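Leukocyte-associated immunoglobulin-like receptor 1 (Mus musculus, PDB 4ESK) acts as an inhibitory receptor restraining natural killer cells, B cells and T cells, and is represented here by its extracellular immunoglobulin-like domain. Local coordinates at residues A[26-31]-A[78-83]; A[42-47]-A[65-70]. One frame throughout, in Å; residues are numbered along the deposited sequence. Where two conformers were deposited one is given.

Contact 1 (A[26-31]-A[78-83])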
loop_
_atom_site.group_PDB
_atom_site.type_symbol
_atom_site.label_atom_id
_atom_site.label_comp_id
_atom_site.label_asym_id
_atom_site.label_seq_id
_atom_site.Cartn_x
_atom_site.Cartn_y
_atom_site.Cartn_z
ATOM N N VAL A 26 1.149 5.417 -9.639
ATOM C CA VAL A 26 0.809 5.378 -8.207
ATOM C C VAL A 26 2.018 4.854 -7.427
ATOM O O VAL A 26 2.795 4.043 -7.940
ATOM C CB VAL A 26 -0.418 4.483 -7.955
ATOM C CG1 VAL A 26 -0.587 4.143 -6.486
ATOM C CG2 VAL A 26 -1.697 5.145 -8.466
ATOM N N THR A 27 2.202 5.376 -6.213
ATOM C CA THR A 27 3.209 4.879 -5.290
ATOM C C THR A 27 2.487 4.483 -4.025
ATOM O O THR A 27 1.758 5.291 -3.448
ATOM C CB THR A 27 4.227 5.966 -4.940
ATOM O OG1 THR A 27 4.830 6.473 -6.142
ATOM C CG2 THR A 27 5.317 5.422 -4.012
ATOM N N VAL A 28 2.670 3.242 -3.603
ATOM C CA VAL A 28 2.068 2.741 -2.371
ATOM C C VAL A 28 3.220 2.625 -1.385
ATOM O O VAL A 28 4.232 1.972 -1.695
ATOM C CB VAL A 28 1.397 1.354 -2.521
ATOM C CG1 VAL A 28 0.713 0.943 -1.215
ATOM C CG2 VAL A 28 0.338 1.325 -3.641
ATOM N N VAL A 29 3.081 3.250 -0.215
ATOM C CA VAL A 29 4.134 3.233 0.789
ATOM C C VAL A 29 3.552 2.433 1.949
ATOM O O VAL A 29 2.651 2.902 2.631
ATOM C CB VAL A 29 4.564 4.643 1.247
ATOM C CG1 VAL A 29 5.613 4.582 2.353
ATOM C CG2 VAL A 29 5.103 5.481 0.076
ATOM N N CYS A 30 4.041 1.217 2.129
ATOM C CA CYS A 30 3.722 0.417 3.310
ATOM C C CYS A 30 4.712 0.822 4.372
ATOM O O CYS A 30 5.886 1.095 4.077
ATOM C CB CYS A 30 3.867 -1.074 2.997
ATOM S SG CYS A 30 2.737 -1.698 1.748
ATOM N N SER A 31 4.283 0.872 5.622
ATOM C CA SER A 31 5.172 1.279 6.709
ATOM C C SER A 31 4.858 0.444 7.951
ATOM O O SER A 31 3.719 0.032 8.146
ATOM C CB SER A 31 4.998 2.780 6.982
ATOM O OG SER A 31 5.843 3.247 8.023
ATOM N N TYR A 78 -6.961 -1.950 -1.179
ATOM C CA TYR A 78 -5.574 -2.289 -0.940
ATOM C C TYR A 78 -5.230 -2.211 0.530
ATOM O O TYR A 78 -5.707 -1.323 1.233
ATOM C CB TYR A 78 -4.658 -1.323 -1.669
ATOM C CG TYR A 78 -4.678 -1.460 -3.182
ATOM C CD1 TYR A 78 -3.706 -2.198 -3.845
ATOM C CD2 TYR A 78 -5.677 -0.850 -3.929
ATOM C CE1 TYR A 78 -3.713 -2.324 -5.229
ATOM C CE2 TYR A 78 -5.698 -0.970 -5.315
ATOM C CZ TYR A 78 -4.717 -1.694 -5.948
ATOM O OH TYR A 78 -4.736 -1.786 -7.319
ATOM N N SER A 79 -4.401 -3.155 0.971
ATOM C CA SER A 79 -3.837 -3.106 2.310
ATOM C C SER A 79 -2.430 -3.698 2.285
ATOM O O SER A 79 -2.083 -4.511 1.388
ATOM C CB SER A 79 -4.734 -3.850 3.292
ATOM O OG SER A 79 -4.864 -5.204 2.926
ATOM N N CYS A 80 -1.600 -3.271 3.235
ATOM C CA CYS A 80 -0.246 -3.816 3.370
ATOM C C CYS A 80 -0.252 -4.902 4.458
ATOM O O CYS A 80 -0.834 -4.705 5.510
ATOM C CB CYS A 80 0.737 -2.713 3.779
ATOM S SG CYS A 80 0.926 -1.367 2.564
ATOM N N ILE A 81 0.408 -6.032 4.206
ATOM C CA ILE A 81 0.553 -7.114 5.206
ATOM C C ILE A 81 2.035 -7.436 5.367
ATOM O O ILE A 81 2.739 -7.713 4.381
ATOM C CB ILE A 81 -0.199 -8.417 4.833
ATOM C CG1 ILE A 81 -1.685 -8.103 4.568
ATOM C CG2 ILE A 81 0.012 -9.451 5.945
ATOM C CD1 ILE A 81 -2.509 -9.201 3.937
ATOM N N TYR A 82 2.510 -7.370 6.606
ATOM C CA TYR A 82 3.878 -7.719 6.943
ATOM C C TYR A 82 3.834 -9.109 7.545
ATOM O O TYR A 82 2.941 -9.398 8.343
ATOM C CB TYR A 82 4.456 -6.722 7.955
ATOM C CG TYR A 82 4.910 -5.444 7.318
ATOM C CD1 TYR A 82 4.017 -4.398 7.123
ATOM C CD2 TYR A 82 6.224 -5.283 6.876
ATOM C CE1 TYR A 82 4.420 -3.230 6.541
ATOM C CE2 TYR A 82 6.618 -4.125 6.254
ATOM C CZ TYR A 82 5.706 -3.093 6.100
ATOM O OH TYR A 82 6.118 -1.948 5.508
ATOM N N SER A 83 4.776 -9.966 7.164
ATOM C CA SER A 83 4.775 -11.342 7.667
ATOM C C SER A 83 6.165 -11.913 7.918
ATOM O O SER A 83 7.174 -11.410 7.429
ATOM C CB SER A 83 3.987 -12.261 6.721
ATOM O OG SER A 83 4.602 -12.326 5.463
#
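The disulfide of the immunoglobulin fold joins C30 and C80, pinning strand 26-31 of one sheet to strand 78-83 of the other. The two SG atoms, C30 SG and C80 SG, are 2.0 Å apart with a torsion of -78° about the bond. CB of each cysteine points to the opposite strand, and SG, anti to the carbonyl carbon and beside the backbone N (chi1 -63° in both), completes the bridge. V28 lies beside it, its CG1 4.4 Å from C80 SG. The strands, on opposite sheets, run 38° apart in N-to-C direction. Two residues beyond C80, the ring of Y82 comes up to the end of strand 26-31 at a slant, with Y82 CZ 4.1 Å from C30 CB. Y82 OH comes within 3.3 Å of C30 C, but its hydrogen bond goes to D63 OD1. A phenylalanine here would probably leave D63 OD1 without this hydroxyl partner and open a small gap beside the C30 carbonyl carbon. The hydroxyl of Y78 bonds to I74 O, four residues back, as in the tyrosine corner of Greek-key beta sandwiches. Strand 26-31 pairs with strand 62-67, its C30 backbone bonded to that of D63, whereas strand 76-84 lies between strands 41-46 and 88-100, and S92 OG accepts the N-H of C80.

Contact 2 (A[42-47]-A[65-70])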
loop_
_atom_site.group_PDB
_atom_site.type_symbol
_atom_site.label_atom_id
_atom_site.label_comp_id
_atom_site.label_asym_id
_atom_site.label_seq_id
_atom_site.Cartn_x
_atom_site.Cartn_y
_atom_site.Cartn_z
ATOM N N VAL A 42 6.894 -8.327 2.907
ATOM C CA VAL A 42 5.796 -7.376 2.871
ATOM C C VAL A 42 5.031 -7.592 1.570
ATOM O O VAL A 42 5.622 -7.742 0.487
ATOM C CB VAL A 42 6.275 -5.918 3.018
ATOM C CG1 VAL A 42 7.316 -5.548 1.972
ATOM C CG2 VAL A 42 5.078 -4.970 2.968
ATOM N N ARG A 43 3.719 -7.612 1.687
ATOM C CA ARG A 43 2.872 -7.785 0.527
ATOM C C ARG A 43 1.776 -6.733 0.458
ATOM O O ARG A 43 1.256 -6.239 1.482
ATOM C CB ARG A 43 2.305 -9.182 0.455
ATOM C CG ARG A 43 1.206 -9.544 1.423
ATOM C CD ARG A 43 0.801 -10.987 1.134
ATOM N NE ARG A 43 -0.253 -11.500 2.002
ATOM C CZ ARG A 43 -0.065 -12.107 3.178
ATOM N NH1 ARG A 43 1.145 -12.271 3.702
ATOM N NH2 ARG A 43 -1.112 -12.557 3.840
ATOM N N LEU A 44 1.498 -6.350 -0.772
ATOM C CA LEU A 44 0.371 -5.509 -1.069
ATOM C C LEU A 44 -0.744 -6.445 -1.460
ATOM O O LEU A 44 -0.611 -7.198 -2.441
ATOM C CB LEU A 44 0.751 -4.557 -2.190
ATOM C CG LEU A 44 -0.172 -3.420 -2.566
ATOM C CD1 LEU A 44 -0.564 -2.598 -1.332
ATOM C CD2 LEU A 44 0.590 -2.589 -3.583
ATOM N N GLU A 45 -1.810 -6.430 -0.676
ATOM C CA GLU A 45 -3.006 -7.222 -0.933
ATOM C C GLU A 45 -4.000 -6.341 -1.684
ATOM O O GLU A 45 -4.211 -5.190 -1.299
ATOM C CB GLU A 45 -3.636 -7.713 0.370
ATOM C CG GLU A 45 -4.803 -8.693 0.166
ATOM C CD GLU A 45 -5.502 -9.105 1.455
ATOM O OE1 GLU A 45 -5.224 -10.209 1.949
ATOM O OE2 GLU A 45 -6.336 -8.323 1.985
ATOM N N LYS A 46 -4.590 -6.881 -2.748
ATOM C CA LYS A 46 -5.666 -6.192 -3.480
ATOM C C LYS A 46 -6.866 -7.105 -3.547
ATOM O O LYS A 46 -6.741 -8.230 -4.033
ATOM C CB LYS A 46 -5.211 -5.840 -4.892
ATOM C CG LYS A 46 -6.270 -5.188 -5.803
ATOM C CD LYS A 46 -5.683 -4.930 -7.177
ATOM C CE LYS A 46 -6.659 -4.239 -8.115
ATOM N NZ LYS A 46 -7.911 -5.022 -8.335
ATOM N N ASP A 47 -8.015 -6.631 -3.065
ATOM C CA ASP A 47 -9.292 -7.361 -3.144
ATOM C C ASP A 47 -9.172 -8.793 -2.596
ATOM O O ASP A 47 -9.624 -9.746 -3.223
ATOM C CB ASP A 47 -9.806 -7.374 -4.591
ATOM C CG ASP A 47 -10.046 -5.980 -5.144
ATOM O OD1 ASP A 47 -10.397 -5.085 -4.353
ATOM O OD2 ASP A 47 -9.888 -5.785 -6.377
ATOM N N PHE A 65 5.862 0.272 -3.298
ATOM C CA PHE A 65 5.476 -0.451 -4.503
ATOM C C PHE A 65 5.043 0.594 -5.528
ATOM O O PHE A 65 4.094 1.324 -5.281
ATOM C CB PHE A 65 4.306 -1.378 -4.203
ATOM C CG PHE A 65 4.618 -2.487 -3.233
ATOM C CD1 PHE A 65 4.998 -3.720 -3.694
ATOM C CD2 PHE A 65 4.486 -2.306 -1.865
ATOM C CE1 PHE A 65 5.285 -4.754 -2.817
ATOM C CE2 PHE A 65 4.776 -3.333 -0.974
ATOM C CZ PHE A 65 5.159 -4.566 -1.454
ATOM N N GLU A 66 5.753 0.699 -6.649
ATOM C CA GLU A 66 5.347 1.615 -7.705
ATOM C C GLU A 66 4.460 0.866 -8.681
ATOM O O GLU A 66 4.829 -0.210 -9.160
ATOM C CB GLU A 66 6.532 2.218 -8.448
ATOM C CG GLU A 66 6.117 3.425 -9.284
ATOM C CD GLU A 66 7.185 3.895 -10.241
ATOM O OE1 GLU A 66 8.280 3.298 -10.260
ATOM O OE2 GLU A 66 6.935 4.874 -10.972
ATOM N N ILE A 67 3.290 1.443 -8.946
ATOM C CA ILE A 67 2.283 0.882 -9.816
ATOM C C ILE A 67 1.922 1.910 -10.889
ATOM O O ILE A 67 1.202 2.857 -10.630
ATOM C CB ILE A 67 0.998 0.506 -9.060
ATOM C CG1 ILE A 67 1.305 -0.376 -7.849
ATOM C CG2 ILE A 67 0.022 -0.209 -9.976
ATOM C CD1 ILE A 67 0.070 -0.623 -7.008
ATOM N N GLY A 68 2.437 1.726 -12.103
ATOM C CA GLY A 68 2.166 2.697 -13.159
ATOM C C GLY A 68 2.755 2.261 -14.486
ATOM O O GLY A 68 3.771 1.568 -14.504
ATOM N N PRO A 69 2.132 2.683 -15.598
ATOM C CA PRO A 69 0.889 3.464 -15.690
ATOM C C PRO A 69 -0.345 2.655 -15.359
ATOM O O PRO A 69 -0.483 1.500 -15.785
ATOM C CB PRO A 69 0.863 3.899 -17.160
ATOM C CG PRO A 69 1.600 2.817 -17.858
ATOM C CD PRO A 69 2.715 2.448 -16.923
ATOM N N VAL A 70 -1.264 3.250 -14.611
ATOM C CA VAL A 70 -2.461 2.525 -14.185
ATOM C C VAL A 70 -3.545 2.452 -15.270
ATOM O O VAL A 70 -3.703 3.356 -16.102
ATOM C CB VAL A 70 -3.083 3.076 -12.879
ATOM C CG1 VAL A 70 -2.076 2.957 -11.730
ATOM C CG2 VAL A 70 -3.557 4.510 -13.059
#
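K46 NZ, on the strand whose L44 packs against F65 and I67, is held by two oxygens: D47 OD2 at 2.9 Å, in a salt bridge, and T75 O. The ammonium meets the D47 carboxylate from above, 38° out of its plane. Across the contact itself the meeting is apolar. The side chains of L44 and F65 pass alongside one another, heading opposite ways, and L44 CB sits over the centre of one ring face, a CH-pi contact 4.3 Å from the centroid and 5° off the ring normal. L44 CD2 reaches on to F65 CB at 4.0 Å. This is the core of the immunoglobulin beta sandwich, where strands 42-46 and 65-67, from different sheets, face each other with their axes 10.0 Å apart. L44 and I67 meet tip to tip, CD2 of L44 lying 4.0 Å from CD1 of I67. V42 and F65 also approach tip to tip, with V42 O in the ring plane at its edge, 3.8 Å from F65 CZ. V42 CG1 meets the same F65 CZ at 4.2 Å. K54 makes a cation-pi contact with the F65 ring, and V28 of strand 26-31 packs against both L44 and I67.

In the fold
From the N terminus the chain passes through strand 17-21 and then lays down 26-31, the first half of contact 1. It next crosses to the other sheet for 42-47, turns through strand 49-55, and returns as 65-70, closing contact 2. Strand 76-84 then brings 78-83 back to 26-31, so the loop closed by contact 2 is nested inside that of contact 1. Each contact bridges the two sheets, and their members are neighbours on both sides: 26-31 pairs with 62-67, V26 N lying 2.7 Å from I67 O, and 41-46 pairs with 76-84, E45 N lying 2.8 Å from S79 O. The two centres are about 8 Å apart.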